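Local coordinates for In2-1 family protein, glutathione transferase lambda3 (Populus trichocarpa, PDB 4PQI) that binds glutathione in a GST fold and probably acts as a monomeric Lambda-class thiol transferase of a terrestrial plant, at residues F43-W48 and V186-I191; W73-E76 and P81-V84; D117-E122 and H162-G167. All coordinates share one frame; numbering follows the deposited sequence.

Interaction 1 (F43-W48 and V186-I191); sequences FAQRVW and VERLNI. With GSH (glutathione), chain B.
Gln45 OE1 is gripped by the guanidinium group of Arg188. The bond from Arg188 NH1 to Gln45 OE1 is 2.7 Å long with an N-H...O angle of 152°. It arrives in the plane of the amide and near the plane of the guanidinium. Arg188 NH2 adds a weak second bond to Gln45 OE1 at 3.2 Å. The other end of the same amide donates: Gln45 NE2 reaches Glu187 OE1 at 3.1 Å, on the syn lone pair of the carboxylate. Amide and carboxylate planes stand almost perpendicular, 86° apart. With both ends engaged, a flip of the amide would probably cost it these bonds. Gln45 spans the gap because its chain is fully extended, with CG anti to the backbone N (chi1 -171°). Between 43-48 and 186-191 the backbones stay far apart, 11.0 Å from Gln45 CA to Glu187 CA, and side chains make the contact.

All three residues are buried, and their polar ends have further partners. Tyr221 OH and Thr226 N bond to the Glu187 carboxylate, while Arg188 NH2 also donates to Thr40 O. On the same helix as Gln45, the Phe43 ring lies under bound glutathione, whose CB1 sits over the centre of one face. This polar bridge belongs to the interface between the thioredoxin-like N-terminal domain and the helical C-terminal domain of the GST fold, beside the glutathione site.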
loop_
_atom_site.group_PDB
_atom_site.type_symbol
_atom_site.label_atom_id
_atom_site.label_comp_id
_atom_site.label_asym_id
_atom_site.label_seq_id
_atom_site.Cartn_x
_atom_site.Cartn_y
_atom_site.Cartn_z
ATOM N N PHE A 43 -1.758 -3.509 -3.317
ATOM C CA PHE A 43 -2.468 -2.319 -3.806
ATOM C C PHE A 43 -3.548 -1.929 -2.798
ATOM O O PHE A 43 -3.682 -0.755 -2.440
ATOM C CB PHE A 43 -3.084 -2.542 -5.187
ATOM C CG PHE A 43 -2.068 -2.770 -6.274
ATOM C CD1 PHE A 43 -1.433 -1.697 -6.887
ATOM C CD2 PHE A 43 -1.753 -4.063 -6.687
ATOM C CE1 PHE A 43 -0.492 -1.907 -7.893
ATOM C CE2 PHE A 43 -0.820 -4.280 -7.685
ATOM C CZ PHE A 43 -0.183 -3.197 -8.289
ATOM N N ALA A 44 -4.303 -2.926 -2.337
ATOM C CA ALA A 44 -5.296 -2.708 -1.290
ATOM C C ALA A 44 -4.648 -2.261 0.029
ATOM O O ALA A 44 -5.205 -1.442 0.760
ATOM C CB ALA A 44 -6.119 -3.975 -1.076
ATOM N N GLN A 45 -3.471 -2.802 0.334
ATOM C CA GLN A 45 -2.787 -2.415 1.557
ATOM C C GLN A 45 -2.574 -0.909 1.628
ATOM O O GLN A 45 -2.710 -0.328 2.699
ATOM C CB GLN A 45 -1.451 -3.134 1.700
ATOM C CG GLN A 45 -0.801 -2.919 3.059
ATOM C CD GLN A 45 0.499 -3.659 3.188
ATOM O OE1 GLN A 45 0.981 -4.254 2.216
ATOM N NE2 GLN A 45 1.070 -3.662 4.393
ATOM N N ARG A 46 -2.258 -0.287 0.490
ATOM C CA ARG A 46 -2.160 1.172 0.422
ATOM C C ARG A 46 -3.392 1.821 1.048
ATOM O O ARG A 46 -3.279 2.689 1.894
ATOM C CB ARG A 46 -2.025 1.645 -1.019
ATOM C CG ARG A 46 -0.682 1.395 -1.677
ATOM C CD ARG A 46 -0.812 1.567 -3.188
ATOM N NE ARG A 46 0.481 1.605 -3.884
ATOM C CZ ARG A 46 0.616 1.616 -5.208
ATOM N NH1 ARG A 46 -0.459 1.563 -5.994
ATOM N NH2 ARG A 46 1.824 1.658 -5.756
ATOM N N VAL A 47 -4.579 1.388 0.634
ATOM C CA VAL A 47 -5.790 2.041 1.109
ATOM C C VAL A 47 -6.026 1.693 2.573
ATOM O O VAL A 47 -6.453 2.543 3.374
ATOM C CB VAL A 47 -7.008 1.652 0.260
ATOM C CG1 VAL A 47 -8.203 2.503 0.648
ATOM C CG2 VAL A 47 -6.686 1.819 -1.226
ATOM N N TRP A 48 -5.715 0.451 2.929
ATOM C CA TRP A 48 -5.826 -0.013 4.308
ATOM C C TRP A 48 -5.040 0.862 5.303
ATOM O O TRP A 48 -5.579 1.304 6.314
ATOM C CB TRP A 48 -5.361 -1.463 4.369
ATOM C CG TRP A 48 -5.651 -2.184 5.643
ATOM C CD1 TRP A 48 -6.277 -1.693 6.759
ATOM C CD2 TRP A 48 -5.313 -3.541 5.937
ATOM N NE1 TRP A 48 -6.349 -2.666 7.721
ATOM C CE2 TRP A 48 -5.767 -3.810 7.242
ATOM C CE3 TRP A 48 -4.668 -4.556 5.222
ATOM C CZ2 TRP A 48 -5.596 -5.057 7.846
ATOM C CZ3 TRP A 48 -4.506 -5.786 5.820
ATOM C CH2 TRP A 48 -4.959 -6.028 7.118
ATOM N N VAL A 186 7.841 -2.304 -1.319
ATOM C CA VAL A 186 9.174 -2.397 -0.742
ATOM C C VAL A 186 9.209 -3.485 0.331
ATOM O O VAL A 186 10.150 -4.275 0.373
ATOM C CB VAL A 186 9.664 -1.038 -0.179
ATOM C CG1 VAL A 186 10.981 -1.225 0.631
ATOM C CG2 VAL A 186 9.854 -0.030 -1.303
ATOM N N GLU A 187 8.171 -3.533 1.172
ATOM C CA GLU A 187 7.994 -4.586 2.183
ATOM C C GLU A 187 8.167 -5.986 1.582
ATOM O O GLU A 187 8.990 -6.790 2.046
ATOM C CB GLU A 187 6.600 -4.460 2.838
ATOM C CG GLU A 187 6.119 -5.679 3.656
ATOM C CD GLU A 187 4.637 -5.590 4.108
ATOM O OE1 GLU A 187 4.033 -4.482 4.085
ATOM O OE2 GLU A 187 4.081 -6.646 4.497
ATOM N N ARG A 188 7.394 -6.274 0.542
ATOM C CA ARG A 188 7.405 -7.601 -0.066
ATOM C C ARG A 188 8.698 -7.858 -0.840
ATOM O O ARG A 188 9.272 -8.933 -0.752
ATOM C CB ARG A 188 6.188 -7.777 -0.972
ATOM C CG ARG A 188 4.889 -7.804 -0.203
ATOM C CD ARG A 188 3.700 -7.537 -1.108
ATOM N NE ARG A 188 2.440 -7.759 -0.407
ATOM C CZ ARG A 188 1.951 -6.936 0.515
ATOM N NH1 ARG A 188 2.624 -5.840 0.847
ATOM N NH2 ARG A 188 0.795 -7.209 1.108
ATOM N N LEU A 189 9.154 -6.859 -1.587
ATOM C CA LEU A 189 10.386 -6.983 -2.356
ATOM C C LEU A 189 11.587 -7.244 -1.446
ATOM O O LEU A 189 12.439 -8.078 -1.756
ATOM C CB LEU A 189 10.611 -5.748 -3.238
ATOM C CG LEU A 189 9.632 -5.631 -4.420
ATOM C CD1 LEU A 189 9.788 -4.278 -5.107
ATOM C CD2 LEU A 189 9.800 -6.771 -5.425
ATOM N N ASN A 190 11.634 -6.539 -0.318
ATOM C CA ASN A 190 12.715 -6.683 0.638
ATOM C C ASN A 190 12.814 -8.138 1.099
ATOM O O ASN A 190 13.894 -8.741 1.080
ATOM C CB ASN A 190 12.487 -5.753 1.832
ATOM C CG ASN A 190 13.707 -5.625 2.712
ATOM O OD1 ASN A 190 14.780 -6.142 2.386
ATOM N ND2 ASN A 190 13.560 -4.918 3.825
ATOM N N ILE A 191 11.678 -8.708 1.490
ATOM C CA ILE A 191 11.648 -10.100 1.948
ATOM C C ILE A 191 12.009 -11.085 0.838
ATOM O O ILE A 191 12.809 -12.013 1.051
ATOM C CB ILE A 191 10.265 -10.475 2.509
ATOM C CG1 ILE A 191 9.872 -9.539 3.649
ATOM C CG2 ILE A 191 10.253 -11.910 3.002
ATOM C CD1 ILE A 191 8.406 -9.659 4.038
HETATM N N1 GSH B . -3.999 -0.828 -10.615
HETATM C CA1 GSH B . -4.823 -1.468 -9.600
HETATM C C1 GSH B . -4.783 -0.667 -8.323
HETATM O O11 GSH B . -5.785 -0.554 -7.582
HETATM O O12 GSH B . -3.741 -0.075 -7.990
HETATM C CB1 GSH B . -4.327 -2.896 -9.382
HETATM C CG1 GSH B . -5.052 -3.615 -8.250
HETATM C CD1 GSH B . -4.786 -5.101 -8.381
HETATM O OE1 GSH B . -4.114 -5.595 -9.507
HETATM N N2 GSH B . -5.179 -5.932 -7.420
HETATM C CA2 GSH B . -4.938 -7.355 -7.593
HETATM C C2 GSH B . -6.182 -8.067 -8.044
HETATM O O2 GSH B . -7.447 -7.630 -7.621
HETATM C CB2 GSH B . -4.444 -7.968 -6.286
HETATM S SG2 GSH B . -2.661 -7.766 -6.071
HETATM N N3 GSH B . -6.034 -9.118 -8.833
HETATM C CA3 GSH B . -7.086 -10.111 -8.940
HETATM C C3 GSH B . -7.546 -10.220 -10.372
HETATM O O31 GSH B . -8.490 -10.988 -10.683
HETATM O O32 GSH B . -6.982 -9.533 -11.261
#

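Interaction 2 (W73-E76 and P81-V84); sequences WYPE and PNKV. With GSH (glutathione), chain B.
Tyr74 OH donates to the backbone oxygen of Lys83, in the loop that leads to strand 86-89 of the thioredoxin-like domain. In GSTs this loop ends at a cis-proline, here probably Pro85, and the residue before it pairs with the glutathione backbone. Val84 does so here.

One hydrogen bond joins the segments: Tyr74 OH and Lys83 O are 2.7 Å apart, and the donor lies above the carbonyl plane, 40° out of it. The ring reaches the loop because CG is anti to the backbone N (chi1 -177°). Tyr74 OH also bonds to Ser86 OG.

The rest is van der Waals packing. The Pro75 ring and the Asn82 side chain lie side by side, pointing the same way, with Pro75 CB 3.5 Å from Asn82 CG. Asn82 OD1 lies by the ring edge, 3.6 Å from Tyr74 CD2, but its hydrogen bond comes from Arg70, a pocket residue. The apolar pair is Tyr74 CZ and Val84 CG1, 4.0 Å apart.

Glutathione lies against the loop. Val84 N donates to GSH O2 at 2.8 Å, and GSH N2 returns a bond to Val84 O at 2.9 Å. This exchange holds the peptide as a strand partner would. Lys83 bends at its last torsion (chi4 -48°), which brings its NZ to 3.0 Å from the terminal carboxylate oxygen GSH O32.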
loop_
_atom_site.group_PDB
_atom_site.type_symbol
_atom_site.label_atom_id
_atom_site.label_comp_id
_atom_site.label_asym_id
_atom_site.label_seq_id
_atom_site.Cartn_x
_atom_site.Cartn_y
_atom_site.Cartn_z
ATOM N N TRP A 73 -20.590 -12.603 -7.025
ATOM C CA TRP A 73 -21.316 -11.329 -6.922
ATOM C C TRP A 73 -20.410 -10.095 -6.978
ATOM O O TRP A 73 -20.867 -8.969 -7.206
ATOM C CB TRP A 73 -22.232 -11.269 -5.682
ATOM C CG TRP A 73 -21.622 -11.573 -4.328
ATOM C CD1 TRP A 73 -21.876 -12.685 -3.551
ATOM C CD2 TRP A 73 -20.706 -10.758 -3.558
ATOM N NE1 TRP A 73 -21.159 -12.619 -2.381
ATOM C CE2 TRP A 73 -20.435 -11.452 -2.358
ATOM C CE3 TRP A 73 -20.077 -9.525 -3.779
ATOM C CZ2 TRP A 73 -19.582 -10.952 -1.379
ATOM C CZ3 TRP A 73 -19.211 -9.027 -2.798
ATOM C CH2 TRP A 73 -18.979 -9.742 -1.615
ATOM N N TYR A 74 -19.120 -10.294 -6.769
ATOM C CA TYR A 74 -18.214 -9.148 -6.792
ATOM C C TYR A 74 -18.036 -8.555 -8.222
ATOM O O TYR A 74 -18.338 -7.375 -8.442
ATOM C CB TYR A 74 -16.899 -9.460 -6.052
ATOM C CG TYR A 74 -15.960 -8.282 -5.996
ATOM C CD1 TYR A 74 -16.260 -7.174 -5.211
ATOM C CD2 TYR A 74 -14.777 -8.278 -6.723
ATOM C CE1 TYR A 74 -15.420 -6.073 -5.165
ATOM C CE2 TYR A 74 -13.909 -7.180 -6.679
ATOM C CZ TYR A 74 -14.243 -6.085 -5.897
ATOM O OH TYR A 74 -13.419 -5.002 -5.840
ATOM N N PRO A 75 -17.591 -9.367 -9.204
ATOM C CA PRO A 75 -17.569 -8.789 -10.553
ATOM C C PRO A 75 -18.964 -8.564 -11.118
ATOM O O PRO A 75 -19.148 -7.596 -11.857
ATOM C CB PRO A 75 -16.836 -9.853 -11.387
ATOM C CG PRO A 75 -16.994 -11.094 -10.633
ATOM C CD PRO A 75 -17.000 -10.720 -9.185
ATOM N N GLU A 76 -19.926 -9.419 -10.768
ATOM C CA GLU A 76 -21.261 -9.314 -11.342
ATOM C C GLU A 76 -22.071 -8.150 -10.774
ATOM O O GLU A 76 -22.787 -7.496 -11.500
ATOM C CB GLU A 76 -22.034 -10.629 -11.183
ATOM C CG GLU A 76 -21.473 -11.787 -12.005
ATOM C CD GLU A 76 -22.247 -13.100 -11.806
ATOM O OE1 GLU A 76 -23.379 -13.060 -11.262
ATOM O OE2 GLU A 76 -21.720 -14.169 -12.192
ATOM N N PRO A 81 -14.588 -4.366 -13.164
ATOM C CA PRO A 81 -13.166 -4.645 -13.421
ATOM C C PRO A 81 -12.621 -5.856 -12.644
ATOM O O PRO A 81 -11.580 -6.410 -13.014
ATOM C CB PRO A 81 -12.475 -3.354 -12.970
ATOM C CG PRO A 81 -13.524 -2.287 -13.218
ATOM C CD PRO A 81 -14.807 -2.953 -12.787
ATOM N N ASN A 82 -13.314 -6.243 -11.575
ATOM C CA ASN A 82 -13.006 -7.471 -10.837
ATOM C C ASN A 82 -11.579 -7.501 -10.282
ATOM O O ASN A 82 -10.826 -8.466 -10.503
ATOM C CB ASN A 82 -13.266 -8.715 -11.694
ATOM C CG ASN A 82 -13.370 -9.984 -10.851
ATOM O OD1 ASN A 82 -13.453 -9.913 -9.630
ATOM N ND2 ASN A 82 -13.362 -11.146 -11.508
ATOM N N LYS A 83 -11.220 -6.421 -9.593
ATOM C CA LYS A 83 -9.962 -6.315 -8.862
ATOM C C LYS A 83 -10.221 -5.597 -7.552
ATOM O O LYS A 83 -11.223 -4.894 -7.424
ATOM C CB LYS A 83 -8.927 -5.499 -9.641
ATOM C CG LYS A 83 -8.470 -6.107 -10.962
ATOM C CD LYS A 83 -7.353 -5.273 -11.561
ATOM C CE LYS A 83 -7.066 -5.692 -12.998
ATOM N NZ LYS A 83 -6.926 -7.168 -13.114
ATOM N N VAL A 84 -9.301 -5.753 -6.597
ATOM C CA VAL A 84 -9.331 -4.997 -5.340
ATOM C C VAL A 84 -8.093 -4.083 -5.301
ATOM O O VAL A 84 -7.072 -4.397 -5.918
ATOM C CB VAL A 84 -9.419 -5.920 -4.095
ATOM C CG1 VAL A 84 -10.789 -6.600 -4.038
ATOM C CG2 VAL A 84 -8.291 -6.943 -4.048
HETATM N N1 GSH B . -3.999 -0.828 -10.615
HETATM C CA1 GSH B . -4.823 -1.468 -9.600
HETATM C C1 GSH B . -4.783 -0.667 -8.323
HETATM O O11 GSH B . -5.785 -0.554 -7.582
HETATM O O12 GSH B . -3.741 -0.075 -7.990
HETATM C CB1 GSH B . -4.327 -2.896 -9.382
HETATM C CG1 GSH B . -5.052 -3.615 -8.250
HETATM C CD1 GSH B . -4.786 -5.101 -8.381
HETATM O OE1 GSH B . -4.114 -5.595 -9.507
HETATM N N2 GSH B . -5.179 -5.932 -7.420
HETATM C CA2 GSH B . -4.938 -7.355 -7.593
HETATM C C2 GSH B . -6.182 -8.067 -8.044
HETATM O O2 GSH B . -7.447 -7.630 -7.621
HETATM C CB2 GSH B . -4.444 -7.968 -6.286
HETATM S SG2 GSH B . -2.661 -7.766 -6.071
HETATM N N3 GSH B . -6.034 -9.118 -8.833
HETATM C CA3 GSH B . -7.086 -10.111 -8.940
HETATM C C3 GSH B . -7.546 -10.220 -10.372
HETATM O O31 GSH B . -8.490 -10.988 -10.683
HETATM O O32 GSH B . -6.982 -9.533 -11.261
#

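Interaction 3 (D117-E122 and H162-G167); sequences DPAKKE and HKFDDG. With CA (calcium ion), chain D; CA (calcium ion), chain C.
Lys120 NZ and Asp166 OD1 form a salt bridge of 2.7 Å. The ammonium meets the carboxylate on its syn side, 22° out of the plane. The same lysine packs its aliphatic part on Phe164. Its CG stands over one face of that ring, 3.9 Å from the centroid and 20° off the normal, a CH-pi contact. Lys163 CG covers the opposite face, so the ring is sandwiched between two lysine chains. Ala119 O comes to the ring edge, 3.7 Å from Phe164 CZ.

The Lys120 chain is extended beyond CG, which carries NZ past the ring to the acid. Lys120 NZ also donates to Leu171 O, and Asp166 OD1 accepts from Lys173 N. Asp117 is the N-cap of helix 118-139, its OD1 taking the Ala119 N-H at 3.0 Å. Replacing Lys120 by an alanine would probably leave the Asp166 carboxylate without its ammonium mate and uncover one face of Phe164.

Farther out, the loop binds two calcium ions. One is held by Phe164 O at 2.4 Å, by Gly167 O and by four waters. The other takes His162 O, both carboxylate oxygens of Asp165, a water and two further ligand atoms from outside these segments. One of the first ion's waters donates to Asp165 OD1, at 2.6 Å, linking the two sites. The loop is thus held both by calcium and, through Asp166, by Lys120 at the start of helix 118-139 in the helical C-terminal domain. Lys120 is buried, and the acid probably offsets the cost of burying its charge.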
loop_
_atom_site.group_PDB
_atom_site.type_symbol
_atom_site.label_atom_id
_atom_site.label_comp_id
_atom_site.label_asym_id
_atom_site.label_seq_id
_atom_site.Cartn_x
_atom_site.Cartn_y
_atom_site.Cartn_z
ATOM N N ASP A 117 3.183 22.526 1.709
ATOM C CA ASP A 117 4.319 23.031 0.934
ATOM C C ASP A 117 4.211 22.644 -0.544
ATOM O O ASP A 117 4.213 21.453 -0.884
ATOM C CB ASP A 117 5.634 22.493 1.525
ATOM C CG ASP A 117 6.879 23.157 0.937
ATOM O OD1 ASP A 117 6.877 23.570 -0.243
ATOM O OD2 ASP A 117 7.885 23.252 1.668
ATOM N N PRO A 118 4.124 23.656 -1.423
ATOM C CA PRO A 118 3.974 23.506 -2.874
ATOM C C PRO A 118 5.089 22.692 -3.531
ATOM O O PRO A 118 4.795 21.941 -4.469
ATOM C CB PRO A 118 4.032 24.947 -3.380
ATOM C CG PRO A 118 3.595 25.764 -2.232
ATOM C CD PRO A 118 4.147 25.071 -1.027
ATOM N N ALA A 119 6.334 22.844 -3.073
ATOM C CA ALA A 119 7.437 22.060 -3.632
ATOM C C ALA A 119 7.305 20.581 -3.274
ATOM O O ALA A 119 7.667 19.699 -4.054
ATOM C CB ALA A 119 8.785 22.598 -3.175
ATOM N N LYS A 120 6.796 20.311 -2.081
ATOM C CA LYS A 120 6.572 18.938 -1.655
ATOM C C LYS A 120 5.404 18.300 -2.417
ATOM O O LYS A 120 5.481 17.136 -2.812
ATOM C CB LYS A 120 6.352 18.898 -0.150
ATOM C CG LYS A 120 7.542 19.430 0.619
ATOM C CD LYS A 120 7.404 19.141 2.099
ATOM C CE LYS A 120 8.654 19.573 2.840
ATOM N NZ LYS A 120 8.661 19.030 4.218
ATOM N N LYS A 121 4.350 19.084 -2.649
ATOM C CA LYS A 121 3.205 18.661 -3.458
ATOM C C LYS A 121 3.642 18.261 -4.862
ATOM O O LYS A 121 3.176 17.257 -5.403
ATOM C CB LYS A 121 2.173 19.787 -3.574
ATOM C CG LYS A 121 1.511 20.213 -2.270
ATOM C CD LYS A 121 0.251 19.411 -1.971
ATOM C CE LYS A 121 -0.896 19.772 -2.912
ATOM N NZ LYS A 121 -2.168 19.064 -2.544
ATOM N N GLU A 122 4.514 19.064 -5.468
ATOM C CA GLU A 122 5.046 18.715 -6.781
ATOM C C GLU A 122 5.894 17.437 -6.796
ATOM O O GLU A 122 5.761 16.610 -7.702
ATOM C CB GLU A 122 5.823 19.877 -7.394
ATOM C CG GLU A 122 4.909 20.824 -8.142
ATOM C CD GLU A 122 3.856 20.077 -8.947
ATOM O OE1 GLU A 122 4.234 19.366 -9.908
ATOM O OE2 GLU A 122 2.655 20.183 -8.611
ATOM N N HIS A 162 16.883 11.895 -0.654
ATOM C CA HIS A 162 17.825 12.995 -0.407
ATOM C C HIS A 162 17.247 14.372 -0.765
ATOM O O HIS A 162 17.876 15.396 -0.509
ATOM C CB HIS A 162 19.131 12.783 -1.188
ATOM C CG HIS A 162 20.085 11.834 -0.534
ATOM N ND1 HIS A 162 21.041 12.248 0.370
ATOM C CD2 HIS A 162 20.235 10.494 -0.652
ATOM C CE1 HIS A 162 21.735 11.205 0.781
ATOM N NE2 HIS A 162 21.264 10.127 0.181
ATOM N N LYS A 163 16.053 14.411 -1.351
ATOM C CA LYS A 163 15.492 15.687 -1.804
ATOM C C LYS A 163 15.141 16.629 -0.622
ATOM O O LYS A 163 15.579 17.775 -0.566
ATOM C CB LYS A 163 14.281 15.430 -2.720
ATOM C CG LYS A 163 13.560 16.684 -3.208
ATOM C CD LYS A 163 14.037 17.126 -4.571
ATOM C CE LYS A 163 13.080 18.146 -5.183
ATOM N NZ LYS A 163 13.434 18.453 -6.601
ATOM N N PHE A 164 14.360 16.136 0.330
ATOM C CA PHE A 164 13.946 16.949 1.467
ATOM C C PHE A 164 14.686 16.512 2.739
ATOM O O PHE A 164 14.596 15.350 3.160
ATOM C CB PHE A 164 12.407 16.919 1.625
ATOM C CG PHE A 164 11.678 17.527 0.451
ATOM C CD1 PHE A 164 11.659 18.904 0.271
ATOM C CD2 PHE A 164 11.049 16.723 -0.497
ATOM C CE1 PHE A 164 11.007 19.479 -0.822
ATOM C CE2 PHE A 164 10.396 17.284 -1.596
ATOM C CZ PHE A 164 10.376 18.675 -1.758
ATOM N N ASP A 165 15.427 17.442 3.341
ATOM C CA ASP A 165 16.302 17.102 4.466
ATOM C C ASP A 165 15.745 17.435 5.846
ATOM O O ASP A 165 16.494 17.571 6.812
ATOM C CB ASP A 165 17.666 17.753 4.286
ATOM C CG ASP A 165 18.365 17.260 3.049
ATOM O OD1 ASP A 165 17.921 16.222 2.503
ATOM O OD2 ASP A 165 19.340 17.899 2.632
ATOM N N ASP A 166 14.431 17.538 5.934
ATOM C CA ASP A 166 13.784 17.839 7.202
ATOM C C ASP A 166 13.147 16.588 7.822
ATOM O O ASP A 166 12.363 16.689 8.759
ATOM C CB ASP A 166 12.725 18.924 7.003
ATOM C CG ASP A 166 11.739 18.583 5.894
ATOM O OD1 ASP A 166 10.522 18.563 6.163
ATOM O OD2 ASP A 166 12.175 18.343 4.750
ATOM N N GLY A 167 13.485 15.412 7.299
ATOM C CA GLY A 167 12.969 14.171 7.855
ATOM C C GLY A 167 13.159 12.986 6.931
ATOM O O GLY A 167 13.556 13.156 5.778
HETATM CA CA CA D . 19.603 16.562 0.603
HETATM CA CA CA C . 15.403 13.227 4.050
HETATM O O HOH W 1 20.810 14.689 1.831
HETATM O O HOH W 2 17.509 13.756 3.055
HETATM O O HOH W 3 15.949 11.000 4.263
HETATM O O HOH W 4 16.567 13.856 6.226
HETATM O O HOH W 5 13.468 12.285 2.809
#

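In the fold
Interactions 1 and 2 both touch glutathione. Their centres are 21 Å apart, yet their nearest atoms come within about 4 Å without touching. Phe43 of interaction 1 lies by the gamma-glutamyl part of the ligand, and the loop of interaction 2 takes its cysteinyl backbone and glycine end. Interaction 1 joins the two domains, whereas interaction 2 stays within the thioredoxin-like one. Interaction 3 lies in the helical domain, its centre 38 Å from that of interaction 2 and on the opposite side of the chain's centre. It binds calcium and does not touch glutathione. Along the chain, interactions 2 and 3 follow one another inside the loop closed by interaction 1.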